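Local atomic coordinates of YrdC-like domain-containing protein (Streptococcus mutans, PDB entry 3L7V), a protein that is of unknown function but, as a YrdC-like protein, probably binds double-stranded RNA and may take part in tRNA modification. Residues Val61-Lys65 / Lys164-Gly169; Pro92-Leu96 / Met183-Ser187; Gly98-Arg104 / Tyr117-Trp121; Cys263-Lys269 / Ser286-Gly292. One frame throughout, in Å; residues are numbered along the deposited sequence.

Contact 1. Residues Val61-Lys65 / Lys164-Gly169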
loop_
_atom_site.group_PDB
_atom_site.type_symbol
_atom_site.label_atom_id
_atom_site.label_comp_id
_atom_site.label_asym_id
_atom_site.label_seq_id
_atom_site.Cartn_x
_atom_site.Cartn_y
_atom_site.Cartn_z
ATOM N N VAL A 61 -11.252 -2.464 -9.369
ATOM C CA VAL A 61 -10.588 -1.161 -9.400
ATOM C C VAL A 61 -11.234 -0.275 -8.332
ATOM O O VAL A 61 -12.447 -0.352 -8.134
ATOM C CB VAL A 61 -10.642 -0.497 -10.804
ATOM C CG1 VAL A 61 -10.486 1.013 -10.690
ATOM C CG2 VAL A 61 -9.555 -1.079 -11.731
ATOM N N CYS A 62 -10.425 0.548 -7.650
ATOM C CA CYS A 62 -10.845 1.263 -6.439
ATOM C C CYS A 62 -10.094 2.588 -6.244
ATOM O O CYS A 62 -8.879 2.635 -6.420
ATOM C CB CYS A 62 -10.613 0.350 -5.224
ATOM S SG CYS A 62 -11.003 1.001 -3.565
ATOM N N PRO A 63 -10.815 3.661 -5.843
ATOM C CA PRO A 63 -10.270 5.013 -5.659
ATOM C C PRO A 63 -9.345 5.093 -4.453
ATOM O O PRO A 63 -9.559 4.368 -3.483
ATOM C CB PRO A 63 -11.514 5.875 -5.360
ATOM C CG PRO A 63 -12.685 4.990 -5.515
ATOM C CD PRO A 63 -12.204 3.579 -5.372
ATOM N N THR A 64 -8.341 5.964 -4.511
ATOM C CA THR A 64 -7.502 6.265 -3.349
ATOM C C THR A 64 -7.323 7.773 -3.224
ATOM O O THR A 64 -7.822 8.521 -4.063
ATOM C CB THR A 64 -6.113 5.632 -3.472
ATOM O OG1 THR A 64 -5.379 6.310 -4.500
ATOM C CG2 THR A 64 -6.225 4.164 -3.818
ATOM N N LYS A 65 -6.593 8.208 -2.191
ATOM C CA LYS A 65 -6.258 9.623 -1.992
ATOM C C LYS A 65 -5.487 10.249 -3.174
ATOM O O LYS A 65 -5.610 11.450 -3.431
ATOM C CB LYS A 65 -5.435 9.824 -0.699
ATOM C CG LYS A 65 -6.214 9.771 0.619
ATOM C CD LYS A 65 -5.282 9.964 1.840
ATOM C CE LYS A 65 -6.049 9.880 3.157
ATOM N NZ LYS A 65 -5.151 9.924 4.359
ATOM N N LYS A 164 -3.669 4.241 5.856
ATOM C CA LYS A 164 -4.373 5.510 5.574
ATOM C C LYS A 164 -4.314 5.955 4.113
ATOM O O LYS A 164 -4.116 7.130 3.815
ATOM C CB LYS A 164 -3.890 6.652 6.497
ATOM C CG LYS A 164 -4.169 6.438 7.993
ATOM C CD LYS A 164 -5.673 6.289 8.288
ATOM C CE LYS A 164 -5.931 5.878 9.744
ATOM N NZ LYS A 164 -7.402 5.827 10.036
ATOM N N PHE A 165 -4.525 5.008 3.212
ATOM C CA PHE A 165 -4.354 5.226 1.785
ATOM C C PHE A 165 -5.598 5.731 1.070
ATOM O O PHE A 165 -5.527 6.062 -0.102
ATOM C CB PHE A 165 -3.886 3.918 1.125
ATOM C CG PHE A 165 -4.676 2.697 1.561
ATOM C CD1 PHE A 165 -5.766 2.257 0.827
ATOM C CD2 PHE A 165 -4.322 1.996 2.709
ATOM C CE1 PHE A 165 -6.489 1.131 1.227
ATOM C CE2 PHE A 165 -5.035 0.877 3.111
ATOM C CZ PHE A 165 -6.125 0.446 2.366
ATOM N N GLY A 166 -6.733 5.766 1.763
ATOM C CA GLY A 166 -8.000 6.160 1.163
ATOM C C GLY A 166 -9.154 5.364 1.774
ATOM O O GLY A 166 -9.077 4.135 1.849
ATOM N N VAL A 167 -10.222 6.044 2.198
ATOM C CA VAL A 167 -11.306 5.402 2.957
ATOM C C VAL A 167 -11.983 4.186 2.288
ATOM O O VAL A 167 -12.178 3.139 2.925
ATOM C CB VAL A 167 -12.397 6.418 3.398
ATOM C CG1 VAL A 167 -13.462 5.726 4.258
ATOM C CG2 VAL A 167 -11.778 7.558 4.184
ATOM N N ALA A 168 -12.343 4.328 1.016
ATOM C CA ALA A 168 -13.065 3.280 0.296
ATOM C C ALA A 168 -12.360 1.933 0.407
ATOM O O ALA A 168 -12.998 0.918 0.704
ATOM C CB ALA A 168 -13.249 3.666 -1.177
ATOM N N GLY A 169 -11.046 1.931 0.169
ATOM C CA GLY A 169 -10.246 0.720 0.246
ATOM C C GLY A 169 -9.912 0.328 1.686
ATOM O O GLY A 169 -9.752 -0.860 1.989
HETATM O O HOH W 1 -11.028 5.802 -0.975
HETATM O O HOH W 2 -8.579 3.262 -1.059
#
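Two acceptors grip the ammonium group of Lys65: NZ donates to Lys164 O at 3.0 Å and also forms a salt bridge with Asp124, which lies outside these segments. The lysine chain is extended beyond CG and therefore runs alongside the 164-166 loop, its CG 4.1 Å from Gly166 CA. At the near end of the same residue the main chain takes over, with Lys65 N donating to Phe165 O at 3.2 Å through an almost perfectly straight N-H...O angle of 179°. Thr64 CB rests against that oxygen as well, 3.4 Å from Phe165 O. One lysine thus takes two successive carbonyls, one by its side chain and one by its backbone.

In the YrdC-like fold these bonds tie strand 59-64 of the mixed sheet to the start of helix 167-180. Gly166 is the N-cap residue; its backbone angles (phi 145°, psi 131°) would press a CB against the carbonyl O of Phe165, and the chain at Thr64 and Lys65 lies close on the side a CB would face. Its N is hydrogen-bonded to the carboxylate of Glu170 (OE2). Two waters fill the step between strand and helix. Both donate to Pro63 O: water 1 accepts from Ala168 N at 2.8 Å, and water 2, 2.8 Å from Pro63 O, also donates to Gly166 O. Apolar packing completes the junction. Cys62 SG, anti to its own N, is turned to the helix, 4.2 Å from Ala168 CB, while Pro63 CD lies against the same Ala168 methyl.

Contact 2. Residues Pro92-Leu96 / Met183-Ser187; sequences PGVVL and MVYAS
Val94 and Ala186 form an antiparallel hydrogen-bonded pair at the centre of the mixed sheet of the YrdC-like fold. Val94 N donates to Ala186 O at 3.0 Å, and the return bond from Ala186 N to Val94 O is more bent, 140° at the hydrogen; each donor lies in the plane of the carbonyl it meets. A third bond, Leu96 N to Val184 O at 3.2 Å, points nearly down the C=O axis. The short segments 94-96 and 185-187 run antiparallel by their pairing, though their local directions are 125° apart.

Val94 and Ala186 turn their side chains to one face of the sheet, Val95 and Tyr185 to the other. Leu96 leans over the other strand, its CD1 branch 3.8 Å from Ala186 CB and 3.7 Å from Val184 CG1, serving both with one methyl. Met183, built as selenomethionine, folds back at its last torsion (chi3 60°) and sets CE 3.7 Å from Val95 CG1. The second methyl of Val95, CG2, meets the edge of the Tyr185 ring rather than its face.

Outside this first shell, strand 158-163 binds the far side of Val95 through Cys160 and Val162, and strand 67-72 binds Tyr185 and Ser187, so both strands are interior to the sheet. Met71 packs on Leu96 and Val184, and Leu106 on Met183. Tyr185 OH makes a weak bond to Arg148. Where the pairing ends, water 3 accepts from Val184 N at 3.0 Å and lies 2.6 Å from Leu96 O.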
loop_
_atom_site.group_PDB
_atom_site.type_symbol
_atom_site.label_atom_id
_atom_site.label_comp_id
_atom_site.label_asym_id
_atom_site.label_seq_id
_atom_site.Cartn_x
_atom_site.Cartn_y
_atom_site.Cartn_z
ATOM N N PRO A 92 6.963 -6.327 -6.949
ATOM C CA PRO A 92 5.864 -6.875 -6.134
ATOM C C PRO A 92 4.701 -5.897 -5.891
ATOM O O PRO A 92 4.906 -4.673 -5.898
ATOM C CB PRO A 92 6.546 -7.209 -4.789
ATOM C CG PRO A 92 8.043 -6.960 -5.000
ATOM C CD PRO A 92 8.149 -6.002 -6.135
ATOM N N GLY A 93 3.498 -6.442 -5.689
ATOM C CA GLY A 93 2.386 -5.666 -5.151
ATOM C C GLY A 93 2.630 -5.341 -3.676
ATOM O O GLY A 93 3.488 -5.950 -3.029
ATOM N N VAL A 94 1.870 -4.385 -3.143
ATOM C CA VAL A 94 2.017 -3.931 -1.754
ATOM C C VAL A 94 0.935 -4.522 -0.841
ATOM O O VAL A 94 -0.123 -4.950 -1.325
ATOM C CB VAL A 94 1.914 -2.398 -1.684
ATOM C CG1 VAL A 94 2.809 -1.754 -2.741
ATOM C CG2 VAL A 94 0.475 -1.958 -1.872
ATOM N N VAL A 95 1.193 -4.540 0.470
ATOM C CA VAL A 95 0.213 -5.020 1.461
ATOM C C VAL A 95 -0.637 -3.885 2.071
ATOM O O VAL A 95 -0.105 -2.979 2.711
ATOM C CB VAL A 95 0.895 -5.816 2.606
ATOM C CG1 VAL A 95 -0.145 -6.363 3.565
ATOM C CG2 VAL A 95 1.745 -6.944 2.059
ATOM N N LEU A 96 -1.953 -3.939 1.874
ATOM C CA LEU A 96 -2.864 -2.897 2.386
ATOM C C LEU A 96 -3.375 -3.213 3.804
ATOM O O LEU A 96 -4.166 -4.141 3.975
ATOM C CB LEU A 96 -4.072 -2.718 1.448
ATOM C CG LEU A 96 -3.874 -2.262 -0.005
ATOM C CD1 LEU A 96 -5.186 -2.346 -0.775
ATOM C CD2 LEU A 96 -3.299 -0.852 -0.085
HETATM N N MSE A 183 -6.115 -11.187 3.821
HETATM C CA MSE A 183 -5.347 -9.999 3.411
HETATM C C MSE A 183 -5.760 -9.444 2.022
HETATM O O MSE A 183 -6.365 -10.152 1.223
HETATM C CB MSE A 183 -3.848 -10.330 3.397
HETATM C CG MSE A 183 -3.247 -10.731 4.752
HETATM SE SE MSE A 183 -1.455 -11.545 4.552
HETATM C CE MSE A 183 -0.553 -10.047 3.700
ATOM N N VAL A 184 -5.419 -8.185 1.740
ATOM C CA VAL A 184 -5.681 -7.574 0.421
ATOM C C VAL A 184 -4.417 -6.915 -0.172
ATOM O O VAL A 184 -3.665 -6.264 0.547
ATOM C CB VAL A 184 -6.836 -6.539 0.485
ATOM C CG1 VAL A 184 -6.852 -5.669 -0.749
ATOM C CG2 VAL A 184 -8.175 -7.236 0.650
ATOM N N TYR A 185 -4.182 -7.111 -1.471
ATOM C CA TYR A 185 -2.953 -6.650 -2.138
ATOM C C TYR A 185 -3.282 -5.714 -3.298
ATOM O O TYR A 185 -4.407 -5.726 -3.806
ATOM C CB TYR A 185 -2.125 -7.836 -2.661
ATOM C CG TYR A 185 -2.011 -8.987 -1.687
ATOM C CD1 TYR A 185 -2.692 -10.181 -1.909
ATOM C CD2 TYR A 185 -1.231 -8.878 -0.538
ATOM C CE1 TYR A 185 -2.600 -11.235 -1.015
ATOM C CE2 TYR A 185 -1.138 -9.923 0.355
ATOM C CZ TYR A 185 -1.822 -11.100 0.117
ATOM O OH TYR A 185 -1.726 -12.145 1.013
ATOM N N ALA A 186 -2.305 -4.914 -3.732
ATOM C CA ALA A 186 -2.587 -3.859 -4.702
ATOM C C ALA A 186 -1.406 -3.364 -5.522
ATOM O O ALA A 186 -0.242 -3.586 -5.186
ATOM C CB ALA A 186 -3.256 -2.675 -4.022
ATOM N N SER A 187 -1.762 -2.650 -6.587
ATOM C CA SER A 187 -0.848 -2.001 -7.516
ATOM C C SER A 187 -1.662 -0.862 -8.149
ATOM O O SER A 187 -2.898 -0.915 -8.164
ATOM C CB SER A 187 -0.421 -3.005 -8.586
ATOM O OG SER A 187 0.821 -2.660 -9.161
HETATM O O HOH W 3 -4.841 -6.656 4.237
#

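Contact 3. Residues Gly98-Arg104 / Tyr117-Trp121; sequences GSMEELR and YQKHW
Met100 and Leu103 meet the aromatic residues Tyr117 and Trp121 where helices 100-106 and 111-123 pack as a nearly antiparallel helical pair, 159° between the local axes. Those axes stay 12.1 Å apart, so long side chains, not backbones, span the interface.

The apolar contacts are mostly CH-pi. Leu103 CD2 stands over the middle of the Tyr117 ring, 3.9 Å from its centroid and only 11° off the normal. Met100, a selenomethionine, lays CG over a face of the Trp121 indole, 4.1 Å from the centroid of the five-membered ring. Its SE makes an oblique Met-aromatic contact with that ring. The far end of the indole, CH2, approaches Ser99 CA at 3.5 Å.

Polar contacts lie at the margin. Arg104 NH2 donates weakly to Gln118 OE1 at 3.4 Å, the guanidinium and amide planes 27° apart; water 4 doubles the link, accepting from Arg104 NH1 at 2.9 Å and donating to Gln118 OE1. Arg104 NE forms a salt bridge with Asp114, and Gln118 NE2 a hydrogen bond to Asp122. Inward, Tyr117 OH bonds to Phe161 O of strand 158-163.

Ser99, the N-cap residue of helix 100-106, accepts weakly from Glu102 N; separately, Glu102 OE1 takes Gly98 N. Met100, bent at chi2 and chi3, carries its CE methyl 3.6 Å above the plane of the Arg104 guanidinium, offset toward its rim.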
loop_
_atom_site.group_PDB
_atom_site.type_symbol
_atom_site.label_atom_id
_atom_site.label_comp_id
_atom_site.label_asym_id
_atom_site.label_seq_id
_atom_site.Cartn_x
_atom_site.Cartn_y
_atom_site.Cartn_z
ATOM N N GLY A 98 -5.516 -2.603 7.236
ATOM C CA GLY A 98 -6.766 -2.008 7.678
ATOM C C GLY A 98 -6.768 -1.610 9.153
ATOM O O GLY A 98 -7.754 -1.046 9.655
ATOM N N SER A 99 -5.672 -1.907 9.852
ATOM C CA SER A 99 -5.520 -1.500 11.248
ATOM C C SER A 99 -4.110 -1.729 11.728
ATOM O O SER A 99 -3.340 -2.478 11.111
ATOM C CB SER A 99 -6.487 -2.265 12.166
ATOM O OG SER A 99 -6.215 -3.656 12.135
HETATM N N MSE A 100 -3.788 -1.107 12.855
HETATM C CA MSE A 100 -2.465 -1.247 13.461
HETATM C C MSE A 100 -2.232 -2.655 13.977
HETATM O O MSE A 100 -1.094 -3.111 14.081
HETATM C CB MSE A 100 -2.276 -0.227 14.588
HETATM C CG MSE A 100 -2.132 1.202 14.089
HETATM SE SE MSE A 100 -0.437 1.638 13.166
HETATM C CE MSE A 100 0.836 1.111 14.579
ATOM N N GLU A 101 -3.322 -3.342 14.295
ATOM C CA GLU A 101 -3.257 -4.709 14.801
ATOM C C GLU A 101 -2.782 -5.677 13.723
ATOM O O GLU A 101 -1.943 -6.539 13.990
ATOM C CB GLU A 101 -4.620 -5.144 15.347
ATOM N N GLU A 102 -3.312 -5.536 12.508
ATOM C CA GLU A 102 -2.831 -6.344 11.377
ATOM C C GLU A 102 -1.350 -6.087 11.096
ATOM O O GLU A 102 -0.574 -7.023 10.920
ATOM C CB GLU A 102 -3.659 -6.111 10.102
ATOM C CG GLU A 102 -3.146 -6.909 8.896
ATOM C CD GLU A 102 -3.908 -6.625 7.605
ATOM O OE1 GLU A 102 -4.794 -5.739 7.595
ATOM O OE2 GLU A 102 -3.626 -7.302 6.598
ATOM N N LEU A 103 -0.949 -4.818 11.071
ATOM C CA LEU A 103 0.473 -4.502 10.908
ATOM C C LEU A 103 1.384 -5.214 11.921
ATOM O O LEU A 103 2.378 -5.841 11.545
ATOM C CB LEU A 103 0.716 -2.993 10.944
ATOM C CG LEU A 103 2.189 -2.586 10.983
ATOM C CD1 LEU A 103 2.827 -2.765 9.613
ATOM C CD2 LEU A 103 2.351 -1.161 11.483
ATOM N N ARG A 104 1.037 -5.131 13.201
ATOM C CA ARG A 104 1.872 -5.716 14.253
ATOM C C ARG A 104 1.868 -7.246 14.251
ATOM O O ARG A 104 2.818 -7.876 14.718
ATOM C CB ARG A 104 1.446 -5.201 15.628
ATOM C CG ARG A 104 1.652 -3.706 15.842
ATOM C CD ARG A 104 1.218 -3.307 17.246
ATOM N NE ARG A 104 1.424 -1.891 17.527
ATOM C CZ ARG A 104 0.465 -1.040 17.883
ATOM N NH1 ARG A 104 -0.792 -1.445 18.016
ATOM N NH2 ARG A 104 0.775 0.220 18.126
ATOM N N TYR A 117 4.865 4.916 12.875
ATOM C CA TYR A 117 3.576 4.563 12.259
ATOM C C TYR A 117 2.325 5.067 13.011
ATOM O O TYR A 117 1.352 5.502 12.382
ATOM C CB TYR A 117 3.458 3.044 12.148
ATOM C CG TYR A 117 3.839 2.407 10.826
ATOM C CD1 TYR A 117 5.071 1.781 10.664
ATOM C CD2 TYR A 117 2.937 2.371 9.756
ATOM C CE1 TYR A 117 5.407 1.151 9.468
ATOM C CE2 TYR A 117 3.262 1.751 8.559
ATOM C CZ TYR A 117 4.491 1.144 8.417
ATOM O OH TYR A 117 4.817 0.528 7.228
ATOM N N GLN A 118 2.340 4.966 14.343
ATOM C CA GLN A 118 1.206 5.377 15.187
ATOM C C GLN A 118 0.841 6.845 15.002
ATOM O O GLN A 118 -0.338 7.203 14.977
ATOM C CB GLN A 118 1.491 5.117 16.683
ATOM C CG GLN A 118 0.285 5.391 17.612
ATOM C CD GLN A 118 -0.864 4.398 17.397
ATOM O OE1 GLN A 118 -0.665 3.180 17.477
ATOM N NE2 GLN A 118 -2.071 4.916 17.109
ATOM N N LYS A 119 1.862 7.690 14.882
ATOM C CA LYS A 119 1.649 9.111 14.635
ATOM C C LYS A 119 1.033 9.374 13.264
ATOM O O LYS A 119 0.192 10.260 13.111
ATOM C CB LYS A 119 2.959 9.888 14.757
ATOM C CG LYS A 119 2.754 11.348 15.117
ATOM N N HIS A 120 1.461 8.621 12.257
ATOM C CA HIS A 120 0.806 8.717 10.962
ATOM C C HIS A 120 -0.654 8.227 11.020
ATOM O O HIS A 120 -1.538 8.895 10.479
ATOM C CB HIS A 120 1.653 8.058 9.870
ATOM C CG HIS A 120 2.897 8.832 9.557
ATOM N ND1 HIS A 120 4.077 8.662 10.249
ATOM C CD2 HIS A 120 3.125 9.838 8.675
ATOM C CE1 HIS A 120 4.982 9.504 9.791
ATOM N NE2 HIS A 120 4.433 10.230 8.834
ATOM N N TRP A 121 -0.902 7.112 11.727
ATOM C CA TRP A 121 -2.268 6.626 11.993
ATOM C C TRP A 121 -3.174 7.675 12.677
ATOM O O TRP A 121 -4.285 7.956 12.205
ATOM C CB TRP A 121 -2.252 5.329 12.830
ATOM C CG TRP A 121 -3.633 4.669 12.943
ATOM C CD1 TRP A 121 -4.559 4.868 13.926
ATOM C CD2 TRP A 121 -4.221 3.723 12.027
ATOM N NE1 TRP A 121 -5.684 4.124 13.673
ATOM C CE2 TRP A 121 -5.499 3.406 12.520
ATOM C CE3 TRP A 121 -3.798 3.139 10.829
ATOM C CZ2 TRP A 121 -6.364 2.523 11.857
ATOM C CZ3 TRP A 121 -4.664 2.255 10.167
ATOM C CH2 TRP A 121 -5.931 1.960 10.691
HETATM O O HOH W 4 -2.530 0.874 18.449
#

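Contact 4. Residues Cys263-Lys269 / Ser286-Gly292. With SO4 (sulfate ion), chain G; SO4 (sulfate ion), chain B.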
loop_
_atom_site.group_PDB
_atom_site.type_symbol
_atom_site.label_atom_id
_atom_site.label_comp_id
_atom_site.label_asym_id
_atom_site.label_seq_id
_atom_site.Cartn_x
_atom_site.Cartn_y
_atom_site.Cartn_z
ATOM N N CYS A 263 20.253 3.220 8.545
ATOM C CA CYS A 263 19.188 4.112 9.011
ATOM C C CYS A 263 18.027 4.215 8.012
ATOM O O CYS A 263 18.146 3.755 6.876
ATOM C CB CYS A 263 19.779 5.501 9.292
ATOM S SG CYS A 263 20.504 6.320 7.853
ATOM N N PRO A 264 16.892 4.818 8.430
ATOM C CA PRO A 264 15.741 4.964 7.517
ATOM C C PRO A 264 16.121 5.729 6.245
ATOM O O PRO A 264 16.942 6.638 6.354
ATOM C CB PRO A 264 14.749 5.810 8.320
ATOM C CG PRO A 264 15.154 5.626 9.778
ATOM C CD PRO A 264 16.621 5.328 9.788
ATOM N N VAL A 265 15.535 5.392 5.085
ATOM C CA VAL A 265 15.826 6.115 3.832
ATOM C C VAL A 265 14.572 6.458 3.003
ATOM O O VAL A 265 13.832 5.567 2.597
ATOM C CB VAL A 265 16.769 5.304 2.920
ATOM C CG1 VAL A 265 17.017 6.057 1.596
ATOM C CG2 VAL A 265 18.094 4.961 3.631
ATOM N N VAL A 266 14.339 7.738 2.724
ATOM C CA VAL A 266 13.221 8.103 1.860
ATOM C C VAL A 266 13.585 7.790 0.400
ATOM O O VAL A 266 14.511 8.388 -0.140
ATOM C CB VAL A 266 12.825 9.597 2.022
ATOM C CG1 VAL A 266 11.734 10.009 0.998
ATOM C CG2 VAL A 266 12.385 9.896 3.460
ATOM N N ILE A 267 12.866 6.851 -0.231
ATOM C CA ILE A 267 13.181 6.443 -1.611
ATOM C C ILE A 267 12.204 6.939 -2.706
ATOM O O ILE A 267 12.515 6.878 -3.903
ATOM C CB ILE A 267 13.476 4.897 -1.740
ATOM C CG1 ILE A 267 12.359 4.039 -1.143
ATOM C CG2 ILE A 267 14.799 4.531 -1.060
ATOM C CD1 ILE A 267 11.178 3.904 -2.019
ATOM N N ARG A 268 11.045 7.454 -2.307
ATOM C CA ARG A 268 10.117 8.035 -3.281
ATOM C C ARG A 268 9.383 9.227 -2.684
ATOM O O ARG A 268 8.830 9.139 -1.594
ATOM C CB ARG A 268 9.112 6.982 -3.788
ATOM C CG ARG A 268 8.346 7.353 -5.056
ATOM C CD ARG A 268 7.452 6.188 -5.567
ATOM N NE ARG A 268 6.227 6.011 -4.783
ATOM C CZ ARG A 268 5.286 5.098 -5.035
ATOM N NH1 ARG A 268 5.411 4.266 -6.061
ATOM N NH2 ARG A 268 4.212 5.012 -4.260
ATOM N N LYS A 269 9.388 10.332 -3.422
ATOM C CA LYS A 269 8.711 11.579 -3.050
ATOM C C LYS A 269 7.195 11.463 -3.309
ATOM O O LYS A 269 6.775 10.726 -4.195
ATOM C CB LYS A 269 9.339 12.723 -3.876
ATOM C CG LYS A 269 9.028 14.134 -3.447
ATOM C CD LYS A 269 9.824 15.133 -4.290
ATOM C CE LYS A 269 9.458 16.577 -3.943
ATOM N NZ LYS A 269 10.350 17.583 -4.599
ATOM N N SER A 286 19.072 10.336 13.003
ATOM C CA SER A 286 19.829 9.965 11.825
ATOM C C SER A 286 18.955 9.329 10.731
ATOM O O SER A 286 18.389 8.256 10.944
ATOM C CB SER A 286 20.951 9.015 12.252
ATOM O OG SER A 286 21.818 8.696 11.187
ATOM N N TRP A 287 18.851 9.999 9.571
ATOM C CA TRP A 287 18.176 9.458 8.372
ATOM C C TRP A 287 18.673 10.054 7.026
ATOM O O TRP A 287 19.334 11.099 7.007
ATOM C CB TRP A 287 16.627 9.535 8.483
ATOM C CG TRP A 287 16.002 10.946 8.577
ATOM C CD1 TRP A 287 15.790 11.679 9.722
ATOM C CD2 TRP A 287 15.478 11.740 7.498
ATOM N NE1 TRP A 287 15.172 12.870 9.416
ATOM C CE2 TRP A 287 14.967 12.929 8.060
ATOM C CE3 TRP A 287 15.371 11.552 6.109
ATOM C CZ2 TRP A 287 14.388 13.944 7.274
ATOM C CZ3 TRP A 287 14.784 12.558 5.331
ATOM C CH2 TRP A 287 14.307 13.737 5.914
ATOM N N ASN A 288 18.351 9.379 5.914
ATOM C CA ASN A 288 18.836 9.751 4.576
ATOM C C ASN A 288 17.714 10.089 3.596
ATOM O O ASN A 288 16.625 9.523 3.673
ATOM C CB ASN A 288 19.661 8.607 3.946
ATOM C CG ASN A 288 21.036 8.421 4.590
ATOM O OD1 ASN A 288 21.855 7.636 4.102
ATOM N ND2 ASN A 288 21.291 9.131 5.682
ATOM N N TYR A 289 17.983 10.987 2.652
ATOM C CA TYR A 289 17.007 11.280 1.592
ATOM C C TYR A 289 17.602 10.858 0.243
ATOM O O TYR A 289 18.657 11.380 -0.141
ATOM C CB TYR A 289 16.627 12.776 1.605
ATOM C CG TYR A 289 15.644 13.186 0.530
ATOM C CD1 TYR A 289 14.281 13.241 0.792
ATOM C CD2 TYR A 289 16.081 13.516 -0.748
ATOM C CE1 TYR A 289 13.377 13.596 -0.198
ATOM C CE2 TYR A 289 15.202 13.888 -1.735
ATOM C CZ TYR A 289 13.849 13.925 -1.463
ATOM O OH TYR A 289 12.961 14.292 -2.451
ATOM N N ARG A 290 16.950 9.911 -0.455
ATOM C CA ARG A 290 17.442 9.402 -1.749
ATOM C C ARG A 290 16.355 9.234 -2.842
ATOM O O ARG A 290 15.981 8.118 -3.192
ATOM C CB ARG A 290 18.203 8.063 -1.578
ATOM C CG ARG A 290 19.474 8.105 -0.688
ATOM C CD ARG A 290 20.648 8.831 -1.359
ATOM N NE ARG A 290 21.896 8.755 -0.579
ATOM C CZ ARG A 290 22.211 9.579 0.422
ATOM N NH1 ARG A 290 21.370 10.534 0.780
ATOM N NH2 ARG A 290 23.361 9.451 1.075
ATOM N N GLN A 291 15.881 10.345 -3.394
ATOM C CA GLN A 291 14.828 10.329 -4.414
ATOM C C GLN A 291 15.172 9.418 -5.603
ATOM O O GLN A 291 16.278 9.470 -6.136
ATOM C CB GLN A 291 14.537 11.762 -4.913
ATOM C CG GLN A 291 13.121 11.974 -5.440
ATOM C CD GLN A 291 12.857 13.399 -5.950
ATOM O OE1 GLN A 291 12.243 13.581 -7.007
ATOM N NE2 GLN A 291 13.314 14.412 -5.199
ATOM N N GLY A 292 14.220 8.586 -6.010
ATOM C CA GLY A 292 14.342 7.840 -7.251
ATOM C C GLY A 292 14.956 6.464 -7.094
ATOM O O GLY A 292 15.261 5.806 -8.083
HETATM S S SO4 G . 10.510 9.920 -7.471
HETATM O O1 SO4 G . 10.666 9.406 -6.114
HETATM O O2 SO4 G . 11.769 10.514 -7.900
HETATM O O3 SO4 G . 10.156 8.828 -8.374
HETATM O O4 SO4 G . 9.455 10.931 -7.488
HETATM S S SO4 B . 2.744 1.135 -7.100
HETATM O O1 SO4 B . 3.504 0.050 -6.474
HETATM O O2 SO4 B . 3.639 2.231 -7.453
HETATM O O3 SO4 B . 2.106 0.638 -8.321
HETATM O O4 SO4 B . 1.751 1.652 -6.157
#
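Val266 fills the hollow between Trp287 and Tyr289 on one face of a parallel strand pair, the two strands of a beta-alpha-beta unit whose helix, 273-283, covers this side. With CG1 anti to the backbone N (chi1 174°), the valine forks: CG2 lies 4.0 Å from Trp287 CZ3, and CG1 4.1 Å from Tyr289 CE1. Leu280 of the helix touches both Val266 and Trp287.

The other face repeats the fit: Val265 lies between Asn288 and Arg290, its CG2 4.0 Å from Asn288 CB and its CG1 3.9 Å from Arg290 CG, while Cys263 SG tucks beside the Asn288 amide. Alternating backbone bonds set this register: Asn288 N to Pro264 O, Val266 N to Asn288 O, then Arg290 N to Val266 O at 2.9 Å.

Beyond the paired residues, Lys269 lays its extended aliphatic chain across Tyr289 OH and the Gln291 amide. Here Ile267 and Arg268 form a classic beta bulge against Met239 of strand 239-241. Two sulfates, probably from the crystallisation liquor, bind at this end: Arg268 NH1 donates to O2 of the chain B ion at 3.0 Å, and Lys269 N to O1 of the chain G ion at 3.1 Å.

Contacts 1 and 2 are buried and reach neighbouring parts of the same sheet; they touch where Phe165 packs on Leu96. Contact 2 is strand pairing near the middle of the chain, whereas contact 1 joins a strand to a helix start and relies on waters and a lysine. Contact 3, partly buried, pairs helices through aromatic packing, with its polar bonds at the margin; Trp121 also meets Lys164 of contact 1 in a cation-pi interaction. Contact 4 lies at the far edge of the sheet, about 25 Å from contact 1, centre to centre. It is again strand pairing, but parallel and more exposed, and the sulfate held by Arg268 also binds Ser188, which follows contact 2.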